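Local structure of immunoreactive 84kD antigen PG93 (Porphyromonas gingivalis, 5M11) at residues Ala25-Lys30 and Val43-Pro48; Gly129-Asp134 and Pro141-Lys146; Asp159-Leu164 and Gly172-Asn177; Val594-Asn599 and Leu639-Asp644; Asn645-Ile650 and Thr658-Thr663. The protein is an essential surface component of the bacterial type IX secretion system and binds zinc and calcium ions. All coordinates share one frame; numbering follows the deposited sequence.

How the interactions relate
Followed from the N terminus, the five contacts come in series, and none nests in or crosses another. Interaction 1 closes a loop within the four-stranded sheet from strand 22-27 to strand 52-54, tying the end of its first strand to the loop after its third. Interactions 2 and 3 each close a β hairpin in consecutive four-stranded sheets. There Y144 CE2 of interaction 2 packs on L161 CD2 of interaction 3. Across the molecule, interaction 4 joins two successive sheets through strands 589-595 and 636-642, and interaction 5 closes the hairpin that follows. The N-terminal strand 13-16 completes this last sheet, consistent with early and late parts of the chain closing a propeller ring in a shared blade.

Interaction 1 (Ala25-Lys30 and Val43-Pro48); sequences AVETPK and VGKEAP
K45 NZ is gripped by three oxygens from the end of strand 22-27 and the loop after it. NZ gives its better backbone hydrogen bond to P29 O at 2.9 Å, approaching from above the carbonyl plane, and a weak one to T28 O at 3.3 Å. The charge is answered by E27: K45 NZ to E27 OE2 is a 3.2 Å salt bridge, met from somewhat above the carboxylate plane. The two long chains cross at about a right angle. E27 runs out extended, its CG anti to the backbone N (chi1 -167°), whereas K45 bends at chi3 (88°) and again at chi4, which curls the amine back onto the three oxygens. A second shell steadies the acid: E27 OE2 also bonds S278 OG, and OE1 takes the backbone N of M275. Y282 of strand 280-284 packs against both E27 and K45, so the anchor reaches a neighbouring sheet as well. Buried next to a lysine, the glutamate is probably kept ionised. Strand 22-27 and the loop after strand 39-42 belong to one four-stranded antiparallel sheet, a blade of the N-terminal β-propeller.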
# COMPACT_ATOMS: atom_id res chain seq x y z
N ALA A 25 12.68 15.92 5.88
CA ALA A 25 13.75 15.70 6.86
C ALA A 25 13.62 16.69 8.02
O ALA A 25 13.35 17.87 7.79
CB ALA A 25 15.10 15.87 6.20
N VAL A 26 13.78 16.20 9.26
CA VAL A 26 13.67 16.97 10.51
C VAL A 26 14.83 16.57 11.44
O VAL A 26 15.04 15.37 11.67
CB VAL A 26 12.29 16.73 11.21
CG1 VAL A 26 12.26 17.26 12.64
CG2 VAL A 26 11.13 17.29 10.41
N GLU A 27 15.54 17.57 12.02
CA GLU A 27 16.60 17.31 13.00
C GLU A 27 16.03 17.26 14.42
O GLU A 27 15.29 18.16 14.82
CB GLU A 27 17.73 18.36 12.93
CG GLU A 27 18.96 17.93 13.71
CD GLU A 27 19.95 19.01 14.10
OE1 GLU A 27 20.09 19.99 13.33
OE2 GLU A 27 20.62 18.86 15.15
N THR A 28 16.40 16.22 15.19
CA THR A 28 16.06 15.92 16.59
C THR A 28 17.39 15.96 17.37
O THR A 28 18.40 15.62 16.74
CB THR A 28 15.32 14.55 16.63
OG1 THR A 28 13.97 14.75 16.23
CG2 THR A 28 15.40 13.81 17.98
N PRO A 29 17.46 16.32 18.68
CA PRO A 29 18.77 16.33 19.39
C PRO A 29 19.59 15.04 19.22
O PRO A 29 20.80 15.15 19.07
CB PRO A 29 18.40 16.54 20.85
CG PRO A 29 17.11 17.28 20.80
CD PRO A 29 16.38 16.76 19.59
N LYS A 30 18.95 13.86 19.17
CA LYS A 30 19.67 12.60 19.00
C LYS A 30 19.21 11.76 17.76
O LYS A 30 19.77 10.68 17.53
CB LYS A 30 19.57 11.74 20.30
CG LYS A 30 20.24 12.33 21.55
CD LYS A 30 21.69 11.87 21.73
CE LYS A 30 22.60 12.97 22.25
NZ LYS A 30 23.88 12.43 22.78
N VAL A 43 16.57 8.01 12.08
CA VAL A 43 17.99 7.74 11.74
C VAL A 43 18.86 8.34 12.87
O VAL A 43 18.71 9.51 13.20
CB VAL A 43 18.48 8.26 10.35
CG1 VAL A 43 19.91 7.78 10.06
CG2 VAL A 43 17.56 7.85 9.20
N GLY A 44 19.77 7.54 13.41
CA GLY A 44 20.68 8.00 14.46
C GLY A 44 21.73 8.97 13.95
O GLY A 44 22.16 8.85 12.80
N LYS A 45 22.14 9.93 14.80
CA LYS A 45 23.15 10.94 14.43
C LYS A 45 24.60 10.47 14.77
O LYS A 45 25.13 9.63 14.03
CB LYS A 45 22.83 12.29 15.08
CG LYS A 45 21.69 13.04 14.40
CD LYS A 45 21.07 14.10 15.28
CE LYS A 45 21.75 15.44 15.19
NZ LYS A 45 21.65 16.18 16.47
N GLU A 46 25.21 11.00 15.87
CA GLU A 46 26.57 10.70 16.36
C GLU A 46 26.89 9.17 16.34
O GLU A 46 27.97 8.77 15.87
CB GLU A 46 26.75 11.26 17.79
CG GLU A 46 28.19 11.29 18.31
CD GLU A 46 28.96 12.57 18.05
OE1 GLU A 46 28.46 13.65 18.47
OE2 GLU A 46 30.07 12.50 17.47
N ALA A 47 25.95 8.36 16.85
CA ALA A 47 26.07 6.90 16.90
C ALA A 47 25.81 6.27 15.51
O ALA A 47 25.03 6.83 14.73
CB ALA A 47 25.10 6.35 17.93
N PRO A 48 26.46 5.11 15.19
CA PRO A 48 26.22 4.48 13.87
C PRO A 48 24.81 3.89 13.75
O PRO A 48 24.56 2.73 14.10
CB PRO A 48 27.30 3.40 13.80
CG PRO A 48 27.59 3.06 15.21
CD PRO A 48 27.42 4.33 15.99

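Interaction 2 (Gly129-Asp134 and Pro141-Lys146). With ZN (zinc ion), chain I.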
# COMPACT_ATOMS: atom_id res chain seq x y z
N GLY A 129 -7.28 26.26 6.06
CA GLY A 129 -7.07 27.52 6.76
C GLY A 129 -5.77 27.53 7.55
O GLY A 129 -4.76 26.97 7.11
N LEU A 130 -5.80 28.19 8.73
CA LEU A 130 -4.65 28.28 9.62
C LEU A 130 -5.04 27.72 10.98
O LEU A 130 -5.82 28.35 11.67
CB LEU A 130 -4.11 29.72 9.74
CG LEU A 130 -2.89 29.92 10.67
CD1 LEU A 130 -1.71 29.05 10.23
CD2 LEU A 130 -2.47 31.37 10.72
N SER A 131 -4.51 26.53 11.35
CA SER A 131 -4.84 25.86 12.60
C SER A 131 -3.75 26.00 13.67
O SER A 131 -2.55 25.80 13.39
CB SER A 131 -5.12 24.39 12.34
OG SER A 131 -6.42 24.27 11.81
N VAL A 132 -4.16 26.36 14.89
CA VAL A 132 -3.24 26.48 16.02
C VAL A 132 -3.34 25.19 16.81
O VAL A 132 -4.41 24.84 17.33
CB VAL A 132 -3.47 27.72 16.92
CG1 VAL A 132 -2.34 27.87 17.93
CG2 VAL A 132 -3.57 28.97 16.09
N LEU A 133 -2.22 24.48 16.87
CA LEU A 133 -2.16 23.24 17.57
C LEU A 133 -1.43 23.43 18.88
O LEU A 133 -0.36 24.06 18.91
CB LEU A 133 -1.50 22.18 16.69
CG LEU A 133 -1.05 20.87 17.29
CD1 LEU A 133 -2.21 20.08 17.85
CD2 LEU A 133 -0.33 20.06 16.24
N ASP A 134 -2.05 22.93 19.96
CA ASP A 134 -1.47 22.93 21.29
C ASP A 134 -0.83 21.53 21.43
O ASP A 134 -1.50 20.54 21.72
CB ASP A 134 -2.52 23.27 22.37
CG ASP A 134 -2.02 23.28 23.80
OD1 ASP A 134 -0.88 22.81 24.04
OD2 ASP A 134 -2.77 23.73 24.68
N PRO A 141 -7.22 24.82 19.64
CA PRO A 141 -8.10 25.85 20.20
C PRO A 141 -8.68 26.83 19.20
O PRO A 141 -9.56 27.61 19.57
CB PRO A 141 -7.19 26.60 21.16
CG PRO A 141 -5.83 26.39 20.65
CD PRO A 141 -5.82 25.02 20.07
N ALA A 142 -8.18 26.86 17.94
CA ALA A 142 -8.61 27.83 16.93
C ALA A 142 -8.18 27.45 15.54
O ALA A 142 -7.12 26.85 15.37
CB ALA A 142 -8.02 29.21 17.25
N THR A 143 -8.97 27.85 14.55
CA THR A 143 -8.67 27.74 13.13
C THR A 143 -9.08 29.07 12.55
O THR A 143 -10.26 29.41 12.60
CB THR A 143 -9.30 26.51 12.42
OG1 THR A 143 -8.74 25.30 12.95
CG2 THR A 143 -9.05 26.51 10.91
N TYR A 144 -8.10 29.83 12.07
CA TYR A 144 -8.30 31.12 11.42
C TYR A 144 -8.45 30.86 9.93
O TYR A 144 -7.98 29.82 9.46
CB TYR A 144 -7.13 32.08 11.73
CG TYR A 144 -6.66 32.07 13.18
CD1 TYR A 144 -7.56 32.23 14.24
CD2 TYR A 144 -5.31 31.97 13.48
CE1 TYR A 144 -7.12 32.28 15.56
CE2 TYR A 144 -4.86 32.03 14.80
CZ TYR A 144 -5.76 32.19 15.84
OH TYR A 144 -5.29 32.23 17.13
N ALA A 145 -9.16 31.75 9.21
CA ALA A 145 -9.46 31.65 7.76
C ALA A 145 -10.08 30.29 7.38
O ALA A 145 -9.85 29.82 6.27
CB ALA A 145 -8.21 31.90 6.94
N LYS A 146 -10.84 29.64 8.33
CA LYS A 146 -11.46 28.31 8.19
C LYS A 146 -12.01 28.11 6.79
O LYS A 146 -12.77 28.96 6.32
CB LYS A 146 -12.57 28.15 9.23
CG LYS A 146 -12.69 26.75 9.78
CD LYS A 146 -13.68 26.66 10.96
CE LYS A 146 -13.09 27.02 12.31
NZ LYS A 146 -14.07 26.80 13.42
ZN ZN I . -1.95 23.99 26.62
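Strands 129-134 and 141-144 run antiparallel, 163° between their directions, with axes 4.5 Å apart at closest approach. L130 and Y144 form a hydrogen-bonded pair that uses both partners: L130 N reaches Y144 O at 2.8 Å, and Y144 N reaches L130 O at 2.7 Å in the carbonyl plane. Further along, V132 N hydrogen-bonds A142 O, sitting nearly on its C=O axis. Between these comes the non-hydrogen-bonded pair S131 and T143, whose hydroxyls meet across the strands, S131 OG to T143 OG1 2.8 Å. Both oxygens stand anti to their carbonyl carbons, which brings the two tips together on one face of the sheet. This is the hairpin of the last two strands in a propeller blade, with strand 139-144 at the sheet's edge and strand 121-126 on the other flank of 129-134. The face opposite the hydroxyl pair carries the apolar groups. There the Y144 side chain crosses those of L130 and V132 obliquely: L130 CD2 comes to the ring's edge, near its plane, 4.0 Å from Y144 CD2, while V132 CG2 approaches the ring at a slant, 3.6 Å from Y144 CE2. P141 closes the far end of the pairing, its ring CD against the carbonyl oxygen of V132. Past that end, D134 holds its CG anti to the backbone N and binds zinc through OD2 at 2.1 Å; E137, in the connecting turn, is the second protein residue of the site, and D134 OD1 makes a long, weak ion pair with R121.

Interaction 3 (Asp159-Leu164 and Gly172-Asn177); sequences DRLLML and GKETDN
The second and third strands of a four-stranded propeller blade, 160-165 and 168-173, separate here at the open end of their hairpin. L161 and G172 are the last hydrogen-bonded pair, with L161 N to G172 O at 2.7 Å and G172 N to L161 O at 2.9 Å. Beyond them the ladder gains one more rung: E174 N meets D159 O at 2.7 Å, straight at the hydrogen and nearly along the C=O axis. On one face R160 and K173 lie side by side, pointing the same way, and touch through their aliphatic parts, R160 CD to K173 CE 3.7 Å. On the other, E174 bends at chi2 (-141°) and crosses L161 obliquely, its OE2 4.0 Å from L161 CD2. Two acids come near one another, D159 OD1 to E174 OE1 4.2 Å, with carboxylate planes almost perpendicular. Such crowding might raise the pKa of one of them, although Y123 OH hydrogen-bonds E174 OE1 and K155 makes a long, weak ion pair with D159. T175 adds its methyl CG2 beside D159 OD2. The chain then leaves the strand through a type I β turn from K173 to D176, closed by D176 N to K173 O, at the exit of this antiparallel blade hairpin.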
# COMPACT_ATOMS: atom_id res chain seq x y z
N ASP A 159 3.57 38.79 20.26
CA ASP A 159 2.47 37.89 19.94
C ASP A 159 1.80 38.17 18.55
O ASP A 159 0.60 37.89 18.39
CB ASP A 159 1.41 37.95 21.08
CG ASP A 159 1.48 36.82 22.11
OD1 ASP A 159 1.71 35.64 21.70
OD2 ASP A 159 1.24 37.09 23.32
N ARG A 160 2.56 38.70 17.57
CA ARG A 160 2.03 39.00 16.24
C ARG A 160 2.19 37.81 15.30
O ARG A 160 3.20 37.10 15.33
CB ARG A 160 2.70 40.22 15.64
CG ARG A 160 2.13 41.54 16.14
CD ARG A 160 3.23 42.54 16.46
NE ARG A 160 4.38 42.41 15.55
CZ ARG A 160 5.61 42.82 15.83
NH1 ARG A 160 5.88 43.39 16.99
NH2 ARG A 160 6.58 42.64 14.94
N LEU A 161 1.17 37.57 14.49
CA LEU A 161 1.11 36.45 13.59
C LEU A 161 0.92 36.97 12.17
O LEU A 161 0.13 37.90 11.92
CB LEU A 161 -0.07 35.60 14.05
CG LEU A 161 -0.13 34.14 13.69
CD1 LEU A 161 0.98 33.37 14.36
CD2 LEU A 161 -1.47 33.56 14.13
N LEU A 162 1.67 36.40 11.24
CA LEU A 162 1.67 36.80 9.85
C LEU A 162 1.07 35.70 8.97
O LEU A 162 1.46 34.54 9.07
CB LEU A 162 3.11 37.13 9.47
CG LEU A 162 3.36 38.28 8.53
CD1 LEU A 162 2.67 39.56 9.00
CD2 LEU A 162 4.83 38.50 8.41
N MET A 163 0.11 36.05 8.15
CA MET A 163 -0.62 35.09 7.34
C MET A 163 -0.69 35.54 5.88
O MET A 163 -1.03 36.70 5.61
CB MET A 163 -2.05 34.89 7.94
CG MET A 163 -3.11 34.28 7.01
SD MET A 163 -4.57 33.75 7.98
CE MET A 163 -5.64 35.07 7.66
N LEU A 164 -0.38 34.63 4.96
CA LEU A 164 -0.47 34.91 3.54
C LEU A 164 -1.61 34.09 2.96
O LEU A 164 -1.51 32.86 2.94
CB LEU A 164 0.88 34.61 2.86
CG LEU A 164 1.00 34.81 1.35
CD1 LEU A 164 0.94 36.29 0.94
CD2 LEU A 164 2.31 34.26 0.90
N GLY A 172 -1.81 39.97 12.66
CA GLY A 172 -2.79 39.93 13.73
C GLY A 172 -2.15 39.56 15.04
O GLY A 172 -1.19 38.80 15.04
N LYS A 173 -2.69 40.09 16.16
CA LYS A 173 -2.15 39.78 17.49
C LYS A 173 -2.88 38.61 18.06
O LYS A 173 -4.11 38.62 18.13
CB LYS A 173 -2.20 40.97 18.47
CG LYS A 173 -1.08 41.96 18.18
CD LYS A 173 -0.39 42.48 19.44
CE LYS A 173 0.81 43.35 19.12
NZ LYS A 173 0.49 44.50 18.23
N GLU A 174 -2.12 37.60 18.49
CA GLU A 174 -2.67 36.36 19.03
C GLU A 174 -3.59 36.60 20.22
O GLU A 174 -4.57 35.85 20.39
CB GLU A 174 -1.55 35.41 19.37
CG GLU A 174 -1.04 34.78 18.09
CD GLU A 174 -0.69 33.32 18.23
OE1 GLU A 174 0.46 33.06 18.66
OE2 GLU A 174 -1.56 32.46 17.97
N THR A 175 -3.37 37.71 20.95
CA THR A 175 -4.21 38.07 22.09
C THR A 175 -5.62 38.58 21.62
O THR A 175 -6.53 38.69 22.46
CB THR A 175 -3.50 39.05 23.03
OG1 THR A 175 -3.45 40.36 22.44
CG2 THR A 175 -2.11 38.55 23.47
N ASP A 176 -5.82 38.85 20.31
CA ASP A 176 -7.14 39.25 19.85
C ASP A 176 -7.86 38.02 19.27
O ASP A 176 -7.27 36.93 19.24
CB ASP A 176 -7.07 40.42 18.86
CG ASP A 176 -6.20 41.58 19.32
OD1 ASP A 176 -5.85 41.63 20.52
OD2 ASP A 176 -5.84 42.43 18.48
N ASN A 177 -9.14 38.13 18.93
CA ASN A 177 -9.89 36.98 18.43
C ASN A 177 -9.61 36.87 16.95
O ASN A 177 -10.34 37.45 16.13
CB ASN A 177 -11.38 37.13 18.73
CG ASN A 177 -12.23 36.00 18.22
OD1 ASN A 177 -11.79 34.85 18.10
ND2 ASN A 177 -13.48 36.30 17.96

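Interaction 4 (Val594-Asn599 and Leu639-Asp644)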
# COMPACT_ATOMS: atom_id res chain seq x y z
N VAL A 594 -7.72 -16.42 -3.43
CA VAL A 594 -6.66 -17.35 -3.06
C VAL A 594 -7.32 -18.48 -2.23
O VAL A 594 -8.28 -18.20 -1.50
CB VAL A 594 -5.53 -16.59 -2.34
CG1 VAL A 594 -4.81 -17.44 -1.31
CG2 VAL A 594 -4.56 -16.02 -3.36
N VAL A 595 -6.88 -19.75 -2.40
CA VAL A 595 -7.49 -20.90 -1.72
C VAL A 595 -6.50 -21.57 -0.71
O VAL A 595 -5.38 -21.96 -1.07
CB VAL A 595 -8.07 -21.92 -2.73
CG1 VAL A 595 -8.67 -23.13 -2.02
CG2 VAL A 595 -9.11 -21.27 -3.65
N ASP A 596 -6.98 -21.71 0.54
CA ASP A 596 -6.38 -22.34 1.72
C ASP A 596 -6.01 -23.80 1.54
O ASP A 596 -6.53 -24.49 0.67
CB ASP A 596 -7.41 -22.32 2.89
CG ASP A 596 -7.18 -21.34 4.02
OD1 ASP A 596 -6.29 -20.47 3.88
OD2 ASP A 596 -7.90 -21.44 5.05
N LYS A 597 -5.22 -24.29 2.49
CA LYS A 597 -4.82 -25.68 2.72
C LYS A 597 -6.08 -26.42 3.20
O LYS A 597 -6.24 -27.62 2.97
CB LYS A 597 -3.70 -25.68 3.78
CG LYS A 597 -3.14 -27.02 4.20
CD LYS A 597 -2.09 -26.87 5.32
CE LYS A 597 -2.67 -26.74 6.72
NZ LYS A 597 -3.12 -28.05 7.27
N LEU A 598 -7.00 -25.64 3.85
CA LEU A 598 -8.29 -26.11 4.35
C LEU A 598 -9.37 -26.00 3.30
O LEU A 598 -10.53 -26.30 3.60
CB LEU A 598 -8.72 -25.32 5.59
CG LEU A 598 -7.80 -25.30 6.80
CD1 LEU A 598 -8.44 -24.53 7.93
CD2 LEU A 598 -7.41 -26.69 7.26
N ASN A 599 -9.01 -25.56 2.06
CA ASN A 599 -9.91 -25.33 0.92
C ASN A 599 -10.85 -24.11 1.19
O ASN A 599 -11.86 -23.93 0.52
CB ASN A 599 -10.71 -26.60 0.58
CG ASN A 599 -11.11 -26.74 -0.86
OD1 ASN A 599 -10.57 -26.09 -1.78
ND2 ASN A 599 -12.03 -27.67 -1.09
N LEU A 639 -3.61 -10.60 -3.84
CA LEU A 639 -3.38 -11.60 -2.79
C LEU A 639 -2.30 -12.63 -3.26
O LEU A 639 -2.06 -12.79 -4.47
CB LEU A 639 -4.69 -12.33 -2.42
CG LEU A 639 -5.79 -11.58 -1.65
CD1 LEU A 639 -6.96 -12.48 -1.38
CD2 LEU A 639 -5.28 -10.96 -0.34
N ALA A 640 -1.63 -13.31 -2.30
CA ALA A 640 -0.61 -14.36 -2.49
C ALA A 640 -0.42 -15.02 -1.18
O ALA A 640 -0.42 -14.33 -0.16
CB ALA A 640 0.70 -13.79 -3.00
N LEU A 641 -0.30 -16.33 -1.16
CA LEU A 641 -0.21 -17.06 0.09
C LEU A 641 1.01 -17.99 0.13
O LEU A 641 1.23 -18.78 -0.79
CB LEU A 641 -1.51 -17.87 0.25
CG LEU A 641 -1.68 -18.81 1.42
CD1 LEU A 641 -1.93 -18.04 2.69
CD2 LEU A 641 -2.82 -19.73 1.16
N ASN A 642 1.77 -17.90 1.23
CA ASN A 642 2.93 -18.74 1.51
C ASN A 642 2.40 -19.95 2.27
O ASN A 642 2.30 -19.93 3.50
CB ASN A 642 3.98 -17.94 2.29
CG ASN A 642 5.27 -18.66 2.61
OD1 ASN A 642 5.43 -19.88 2.47
ND2 ASN A 642 6.23 -17.90 3.10
N ASP A 643 2.00 -20.99 1.52
CA ASP A 643 1.38 -22.21 2.06
C ASP A 643 2.25 -22.92 3.12
O ASP A 643 1.70 -23.65 3.94
CB ASP A 643 1.01 -23.20 0.94
CG ASP A 643 0.16 -22.58 -0.16
OD1 ASP A 643 -1.09 -22.67 -0.07
OD2 ASP A 643 0.74 -22.01 -1.12
N ASP A 644 3.56 -22.65 3.14
CA ASP A 644 4.51 -23.28 4.05
C ASP A 644 4.54 -22.66 5.45
O ASP A 644 4.75 -23.40 6.42
CB ASP A 644 5.91 -23.23 3.46
CG ASP A 644 6.88 -24.08 4.23
OD1 ASP A 644 6.76 -25.33 4.15
OD2 ASP A 644 7.70 -23.51 5.00
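V594 is directed toward strand 636-642 and sets its two methyls on two different leucines. CG1 goes to L641, lying 3.7 Å from L641 CB and 3.9 Å from L641 CD2; CG2 goes to L639, 3.8 Å from L639 CB. Both leucines also direct their CB atoms toward V594 and are crossed by it obliquely, but they then diverge. L641 has CG anti to the backbone N (chi1 176°), which carries CD2 along toward V595 O, 4.1 Å off. L639 has CG anti to the carbonyl carbon (chi1 -70°), and only its CB meets the valine side chain. A640, between them, turns its methyl away. The core of the join is apolar, one valine straddling two leucines two residues apart. Just past it, the type I turn from D596 to N599 takes strand 589-595 away, and D596 OD1 is held by a hydrogen bond from W602 NE1. Each strand lies at an outer edge of its own four-stranded sheet, so this is packing between adjacent propeller blades: V594 is backbone-bonded to W602 of strand 601-606 and A640 to Y649 of strand 647-652, L648 of the latter touches both V594 and L641, and L639 rests on W602 and A604.

Interaction 5 (Asn645-Ile650 and Thr658-Thr663); sequences NGLLYI and TFQTGT
The close-knit half of this hairpin lies along strands 647-650 and 658-660, antiparallel at 155°. L648 and F659 bond both ways, L648 N to F659 O at 2.9 Å and F659 N to L648 O at 3.0 Å, each in the carbonyl plane. Around that pair the groups are buried. T658 places CG2 obliquely by the Y649 ring, 3.5 Å from Y649 CD1, and I650 CD1 lies alongside F659, 3.8 Å from its CB. F659 then turns its ring away from this hairpin to meet those of W13 and F624. Toward the other end the side formed by N645, L647 and Q660 is partly open to solvent, while G646 and T661-T663 beside it stay buried, and polar bonds take over. N645 OD1 accepts from L647 N at 3.0 Å, an Asx turn. Q660 bends at chi2 (57°) so that its NE2 reaches N645 O at 2.8 Å, nearly along the C=O axis and within the amide plane, while its OE1 takes G662 N at 2.9 Å on a lone pair. G646 O receives T661 N at 2.9 Å and, weakly, T661 OG1. With a donor and an acceptor engaged at opposite atoms, the pattern favours this orientation of the Q660 amide, and a single side chain pins both the approach to one strand and the exit from the other.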
# COMPACT_ATOMS: atom_id res chain seq x y z
N ASN A 645 4.41 -21.32 5.57
CA ASN A 645 4.45 -20.69 6.90
C ASN A 645 3.14 -19.95 7.21
O ASN A 645 3.05 -19.25 8.23
CB ASN A 645 5.67 -19.77 7.05
CG ASN A 645 5.63 -18.47 6.28
OD1 ASN A 645 4.67 -18.14 5.55
ND2 ASN A 645 6.70 -17.69 6.45
N GLY A 646 2.16 -20.11 6.33
CA GLY A 646 0.83 -19.55 6.48
C GLY A 646 0.73 -18.05 6.32
O GLY A 646 -0.31 -17.49 6.65
N LEU A 647 1.77 -17.39 5.79
CA LEU A 647 1.67 -15.94 5.63
C LEU A 647 0.96 -15.56 4.34
O LEU A 647 1.45 -15.87 3.24
CB LEU A 647 3.05 -15.24 5.68
CG LEU A 647 3.61 -15.01 7.08
CD1 LEU A 647 5.06 -14.69 7.00
CD2 LEU A 647 2.86 -13.92 7.80
N LEU A 648 -0.19 -14.86 4.48
CA LEU A 648 -0.94 -14.32 3.35
C LEU A 648 -0.44 -12.90 3.08
O LEU A 648 -0.49 -12.05 3.99
CB LEU A 648 -2.47 -14.33 3.60
CG LEU A 648 -3.38 -13.73 2.48
CD1 LEU A 648 -3.45 -14.64 1.24
CD2 LEU A 648 -4.78 -13.51 2.98
N TYR A 649 0.05 -12.65 1.84
CA TYR A 649 0.50 -11.33 1.39
C TYR A 649 -0.71 -10.56 0.85
O TYR A 649 -1.50 -11.12 0.08
CB TYR A 649 1.63 -11.46 0.34
CG TYR A 649 2.92 -11.97 0.94
CD1 TYR A 649 3.90 -11.09 1.38
CD2 TYR A 649 3.13 -13.33 1.13
CE1 TYR A 649 5.07 -11.56 1.98
CE2 TYR A 649 4.29 -13.81 1.74
CZ TYR A 649 5.26 -12.92 2.16
OH TYR A 649 6.43 -13.40 2.72
N ILE A 650 -0.93 -9.33 1.34
CA ILE A 650 -2.10 -8.53 0.98
C ILE A 650 -1.62 -7.27 0.31
O ILE A 650 -1.04 -6.42 0.98
CB ILE A 650 -2.99 -8.23 2.25
CG1 ILE A 650 -3.36 -9.52 3.04
CG2 ILE A 650 -4.23 -7.41 1.90
CD1 ILE A 650 -3.46 -9.34 4.60
N THR A 658 1.00 -8.48 5.64
CA THR A 658 1.03 -9.93 5.84
C THR A 658 0.23 -10.29 7.06
O THR A 658 0.44 -9.71 8.13
CB THR A 658 2.44 -10.54 5.94
OG1 THR A 658 3.10 -10.08 7.12
CG2 THR A 658 3.26 -10.33 4.73
N PHE A 659 -0.64 -11.30 6.91
CA PHE A 659 -1.48 -11.85 7.96
C PHE A 659 -1.13 -13.32 8.15
O PHE A 659 -1.07 -14.07 7.17
CB PHE A 659 -2.96 -11.64 7.60
CG PHE A 659 -3.93 -12.32 8.53
CD1 PHE A 659 -4.28 -11.74 9.74
CD2 PHE A 659 -4.50 -13.54 8.19
CE1 PHE A 659 -5.18 -12.37 10.60
CE2 PHE A 659 -5.38 -14.18 9.05
CZ PHE A 659 -5.71 -13.59 10.26
N GLN A 660 -0.88 -13.74 9.42
CA GLN A 660 -0.57 -15.14 9.73
C GLN A 660 -1.86 -15.89 9.78
O GLN A 660 -2.66 -15.68 10.70
CB GLN A 660 0.25 -15.28 11.03
CG GLN A 660 0.48 -16.73 11.49
CD GLN A 660 1.16 -17.63 10.49
OE1 GLN A 660 0.54 -18.51 9.88
NE2 GLN A 660 2.48 -17.47 10.35
N THR A 661 -2.09 -16.72 8.75
CA THR A 661 -3.30 -17.50 8.49
C THR A 661 -3.42 -18.71 9.45
O THR A 661 -4.55 -19.13 9.77
CB THR A 661 -3.30 -17.92 7.01
OG1 THR A 661 -3.13 -16.75 6.24
CG2 THR A 661 -4.59 -18.57 6.57
N GLY A 662 -2.28 -19.26 9.87
CA GLY A 662 -2.24 -20.45 10.73
C GLY A 662 -2.51 -21.69 9.90
O GLY A 662 -2.92 -22.72 10.43
N THR A 663 -2.22 -21.59 8.59
CA THR A 663 -2.41 -22.55 7.52
C THR A 663 -1.02 -23.08 7.12
O THR A 663 -0.89 -23.88 6.19
CB THR A 663 -3.23 -21.80 6.45
OG1 THR A 663 -4.61 -22.02 6.75
CG2 THR A 663 -2.89 -22.12 4.97